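Signal transducer and activator of transcription (PDB 5OEN) contributes the coiled-coil domain through which the transcription factor STAT2 is recognised by IRF9, probably in assembling the interferon-response complex ISGF3. Local coordinates at residues Val31-Tyr36 against Leu57-Ala62; Leu129-Arg133 against Val164-Leu168. The protein carries 2 engineered substitutions. One frame throughout, in Å; residues are numbered along the deposited sequence.

Contact 1 (Val31-Tyr36 against Leu57-Ala62); sequences VFSFRY and LVQATA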
# COMPACT_ATOMS: atom_id res chain seq x y z
N VAL B 31 4.66 1.03 -4.73
CA VAL B 31 4.60 1.28 -6.17
C VAL B 31 5.96 1.72 -6.69
O VAL B 31 6.49 1.16 -7.66
CB VAL B 31 3.51 2.33 -6.48
CG1 VAL B 31 3.54 2.74 -7.95
CG2 VAL B 31 2.13 1.78 -6.11
N PHE B 32 6.55 2.73 -6.05
CA PHE B 32 7.81 3.28 -6.53
C PHE B 32 8.89 2.20 -6.60
O PHE B 32 9.52 2.00 -7.65
CB PHE B 32 8.26 4.43 -5.63
CG PHE B 32 9.69 4.85 -5.86
CD1 PHE B 32 10.01 5.73 -6.88
CD2 PHE B 32 10.71 4.36 -5.06
CE1 PHE B 32 11.32 6.11 -7.09
CE2 PHE B 32 12.02 4.74 -5.27
CZ PHE B 32 12.32 5.62 -6.29
N SER B 33 9.11 1.49 -5.49
CA SER B 33 10.17 0.48 -5.46
C SER B 33 9.92 -0.61 -6.49
O SER B 33 10.87 -1.15 -7.07
CB SER B 33 10.29 -0.11 -4.06
OG SER B 33 9.05 -0.65 -3.63
N PHE B 34 8.65 -0.97 -6.71
CA PHE B 34 8.32 -1.94 -7.75
C PHE B 34 8.72 -1.42 -9.12
O PHE B 34 9.48 -2.06 -9.85
CB PHE B 34 6.83 -2.27 -7.70
CG PHE B 34 6.36 -3.13 -8.85
CD1 PHE B 34 6.70 -4.47 -8.91
CD2 PHE B 34 5.58 -2.59 -9.86
CE1 PHE B 34 6.26 -5.26 -9.96
CE2 PHE B 34 5.14 -3.38 -10.91
CZ PHE B 34 5.48 -4.71 -10.96
N ARG B 35 8.21 -0.24 -9.49
CA ARG B 35 8.59 0.38 -10.75
C ARG B 35 10.09 0.60 -10.82
O ARG B 35 10.72 0.34 -11.86
CB ARG B 35 7.85 1.70 -10.94
CG ARG B 35 6.35 1.55 -11.01
CD ARG B 35 5.68 2.90 -11.23
NE ARG B 35 4.24 2.79 -11.37
CZ ARG B 35 3.42 3.83 -11.49
NH1 ARG B 35 3.91 5.06 -11.49
NH2 ARG B 35 2.11 3.64 -11.61
N TYR B 36 10.69 1.10 -9.74
CA TYR B 36 12.13 1.32 -9.71
C TYR B 36 12.87 0.02 -10.02
O TYR B 36 13.78 -0.00 -10.87
CB TYR B 36 12.55 1.87 -8.35
CG TYR B 36 13.92 2.51 -8.30
CD1 TYR B 36 14.70 2.45 -7.15
CD2 TYR B 36 14.44 3.18 -9.40
CE1 TYR B 36 15.95 3.03 -7.10
CE2 TYR B 36 15.69 3.77 -9.35
CZ TYR B 36 16.44 3.69 -8.20
OH TYR B 36 17.68 4.28 -8.17
N LEU B 57 7.92 7.15 -15.96
CA LEU B 57 6.96 6.59 -15.02
C LEU B 57 7.54 6.58 -13.61
O LEU B 57 6.88 7.04 -12.66
CB LEU B 57 6.58 5.17 -15.45
CG LEU B 57 5.37 4.55 -14.76
CD1 LEU B 57 4.08 5.17 -15.28
CD2 LEU B 57 5.35 3.05 -14.94
N VAL B 58 8.76 6.06 -13.45
CA VAL B 58 9.42 6.07 -12.14
C VAL B 58 9.61 7.51 -11.66
O VAL B 58 9.40 7.81 -10.48
CB VAL B 58 10.76 5.33 -12.23
CG1 VAL B 58 11.55 5.47 -10.92
CG2 VAL B 58 10.54 3.86 -12.56
N GLN B 59 10.01 8.40 -12.57
CA GLN B 59 10.24 9.79 -12.19
C GLN B 59 8.99 10.41 -11.60
O GLN B 59 9.06 11.18 -10.63
CB GLN B 59 10.71 10.57 -13.42
CG GLN B 59 11.29 11.94 -13.11
CD GLN B 59 11.78 12.65 -14.35
OE1 GLN B 59 11.54 12.21 -15.47
NE2 GLN B 59 12.48 13.76 -14.15
N ALA B 60 7.82 10.07 -12.15
CA ALA B 60 6.56 10.64 -11.68
C ALA B 60 6.06 9.97 -10.40
O ALA B 60 5.18 10.53 -9.74
CB ALA B 60 5.49 10.52 -12.77
N THR B 61 6.58 8.80 -10.05
CA THR B 61 6.16 8.14 -8.82
C THR B 61 6.88 8.72 -7.61
O THR B 61 6.28 8.86 -6.54
CB THR B 61 6.41 6.63 -8.91
OG1 THR B 61 5.97 6.15 -10.19
CG2 THR B 61 5.64 5.89 -7.83
N ALA B 62 8.15 9.08 -7.77
CA ALA B 62 8.89 9.69 -6.67
C ALA B 62 8.34 11.06 -6.31
O ALA B 62 8.41 11.48 -5.15
CB ALA B 62 10.37 9.79 -7.02
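R35 reaches from helix 2-40 across L57 and T61 of helix 50-104. R35 NH1 donates a hydrogen bond to T61 OG1 (2.7 Å), while L57 CG lies over one face of the guanidinium, 3.6 Å from R35 NH1. T61 OG1 in turn donates a hydrogen bond to L57 O (2.8 Å), so the polar link runs on into the backbone of its own helix. Beyond the two segments, R35 NE is salt-bridged to an acidic side chain of the IRF9 chain. Apolar contacts complete the seam: T61 CG2 sits 3.6 Å from F32 CA and 3.8 Å from V31 CG1, and the F32 ring places CE1 3.9 Å from V58 CG1 and 3.8 Å from A62 CB. With F32 opposite T61 and R35 opposite V58, the segments run antiparallel at 159°, their axes 9.3 Å apart. This is the packing of neighbouring antiparallel helices in the STAT coiled-coil domain, here at a place where IRF9 also docks.

Contact 2 (Leu129-Arg133 against Val164-Leu168); sequences LFHLR and VMELL
Two α-helical segments, 129-133 and 164-168, run antiparallel (crossing angle -155°) with axes 9.8 Å apart; L129 and V164 set the register, their CA atoms 6.2 Å apart. Three side chains, all directed toward the partner helix, carry the interface. L129 (chi1 m, chi2 t) places CB 3.4 Å from L168 CD2 and CD1 3.6 Å from L167 CB, with CD2 3.9 Å from V164 CG1. L168, also m and t, extends CD2 over the face of the F130 ring, a CH-pi contact 3.8 Å from the centroid and 12° off the normal. V164 (chi1 t) sets CG1 3.4 Å from L129 O and CG2 3.7 Å from L132 CD2. F130 starts away from the partner, but its m rotamer brings the ring back. R133, chi1 to chi3 all t, flanks the seam, its CB 4.0 Å from V164 CG1. L132 and V164 meet V80 of helix 50-104, so their side of the pair faces the interior of the antiparallel four-helix bundle of the STAT coiled-coil domain.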
# COMPACT_ATOMS: atom_id res chain seq x y z
N LEU B 129 -2.46 10.65 21.83
CA LEU B 129 -1.02 10.83 21.74
C LEU B 129 -0.31 9.49 21.56
O LEU B 129 0.69 9.41 20.84
CB LEU B 129 -0.50 11.55 22.98
CG LEU B 129 -0.76 13.06 22.98
CD1 LEU B 129 -0.70 13.61 24.38
CD2 LEU B 129 0.25 13.76 22.08
N PHE B 130 -0.81 8.43 22.19
CA PHE B 130 -0.24 7.11 21.95
C PHE B 130 -0.51 6.66 20.53
O PHE B 130 0.38 6.12 19.87
CB PHE B 130 -0.78 6.09 22.95
CG PHE B 130 -0.23 6.25 24.34
CD1 PHE B 130 1.11 5.99 24.60
CD2 PHE B 130 -1.05 6.65 25.38
CE1 PHE B 130 1.62 6.14 25.87
CE2 PHE B 130 -0.54 6.79 26.66
CZ PHE B 130 0.80 6.54 26.90
N HIS B 131 -1.73 6.88 20.04
CA HIS B 131 -2.03 6.55 18.66
C HIS B 131 -1.10 7.30 17.71
O HIS B 131 -0.55 6.72 16.77
CB HIS B 131 -3.49 6.89 18.35
CG HIS B 131 -4.00 6.28 17.08
ND1 HIS B 131 -3.25 5.41 16.32
CD2 HIS B 131 -5.18 6.42 16.44
CE1 HIS B 131 -3.95 5.04 15.26
NE2 HIS B 131 -5.12 5.64 15.31
N LEU B 132 -0.91 8.60 17.95
CA LEU B 132 -0.06 9.39 17.06
C LEU B 132 1.40 8.94 17.15
O LEU B 132 2.12 8.96 16.14
CB LEU B 132 -0.19 10.87 17.39
CG LEU B 132 0.51 11.85 16.44
CD1 LEU B 132 -0.04 11.72 15.02
CD2 LEU B 132 0.36 13.28 16.93
N ARG B 133 1.85 8.55 18.34
CA ARG B 133 3.21 8.03 18.47
C ARG B 133 3.39 6.77 17.63
O ARG B 133 4.43 6.59 16.98
CB ARG B 133 3.54 7.74 19.93
CG ARG B 133 4.94 7.18 20.13
CD ARG B 133 5.28 6.98 21.60
NE ARG B 133 6.63 6.45 21.76
CZ ARG B 133 7.23 6.27 22.93
NH1 ARG B 133 8.46 5.78 22.97
NH2 ARG B 133 6.62 6.60 24.06
N VAL B 164 5.35 14.86 20.77
CA VAL B 164 4.33 13.93 21.23
C VAL B 164 4.73 13.32 22.56
O VAL B 164 3.89 13.09 23.44
CB VAL B 164 4.09 12.84 20.16
CG1 VAL B 164 3.24 11.70 20.72
CG2 VAL B 164 3.43 13.45 18.93
N MET B 165 6.03 13.06 22.75
CA MET B 165 6.48 12.43 23.99
C MET B 165 6.45 13.42 25.14
O MET B 165 6.15 13.05 26.28
CB MET B 165 7.89 11.86 23.81
CG MET B 165 8.30 10.90 24.91
SD MET B 165 7.35 9.37 24.87
CE MET B 165 7.37 8.91 26.60
N GLU B 166 6.76 14.69 24.87
CA GLU B 166 6.68 15.71 25.92
C GLU B 166 5.24 15.91 26.37
O GLU B 166 4.98 16.11 27.56
CB GLU B 166 7.28 17.02 25.41
CG GLU B 166 8.75 16.92 25.04
CD GLU B 166 9.23 18.12 24.26
OE1 GLU B 166 8.99 19.26 24.71
OE2 GLU B 166 9.85 17.93 23.19
N LEU B 167 4.29 15.86 25.43
CA LEU B 167 2.89 15.93 25.81
C LEU B 167 2.49 14.74 26.66
O LEU B 167 1.77 14.90 27.66
CB LEU B 167 2.01 16.02 24.56
CG LEU B 167 1.73 17.43 24.02
CD1 LEU B 167 3.03 18.16 23.68
CD2 LEU B 167 0.82 17.36 22.81
N LEU B 168 2.94 13.54 26.30
CA LEU B 168 2.66 12.36 27.11
C LEU B 168 3.29 12.49 28.49
O LEU B 168 2.65 12.21 29.51
CB LEU B 168 3.17 11.10 26.41
CG LEU B 168 2.37 10.60 25.21
CD1 LEU B 168 3.12 9.48 24.52
CD2 LEU B 168 0.99 10.13 25.64

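How the contacts relate
The two contacts illustrate how a long helical bundle can be held by local pairings between successive antiparallel helices. Contact 1 joins helix 2-40 to helix 50-104, contact 2 joins helix 115-142 to helix 151-173, and they follow in series along the chain. Their centres are about 33 Å apart and their nearest atoms about 22 Å. The centre of contact 2 lies about 8 Å from the centre of the chain, that of contact 1 about 26 Å. Helix 50-104 bridges them, supplying one side of contact 1 and, farther along, residues that pack on contact 2. IRF9 reaches contact 1 but does not touch the segments of contact 2, so in this complex the partner meets one helix pair and not the other.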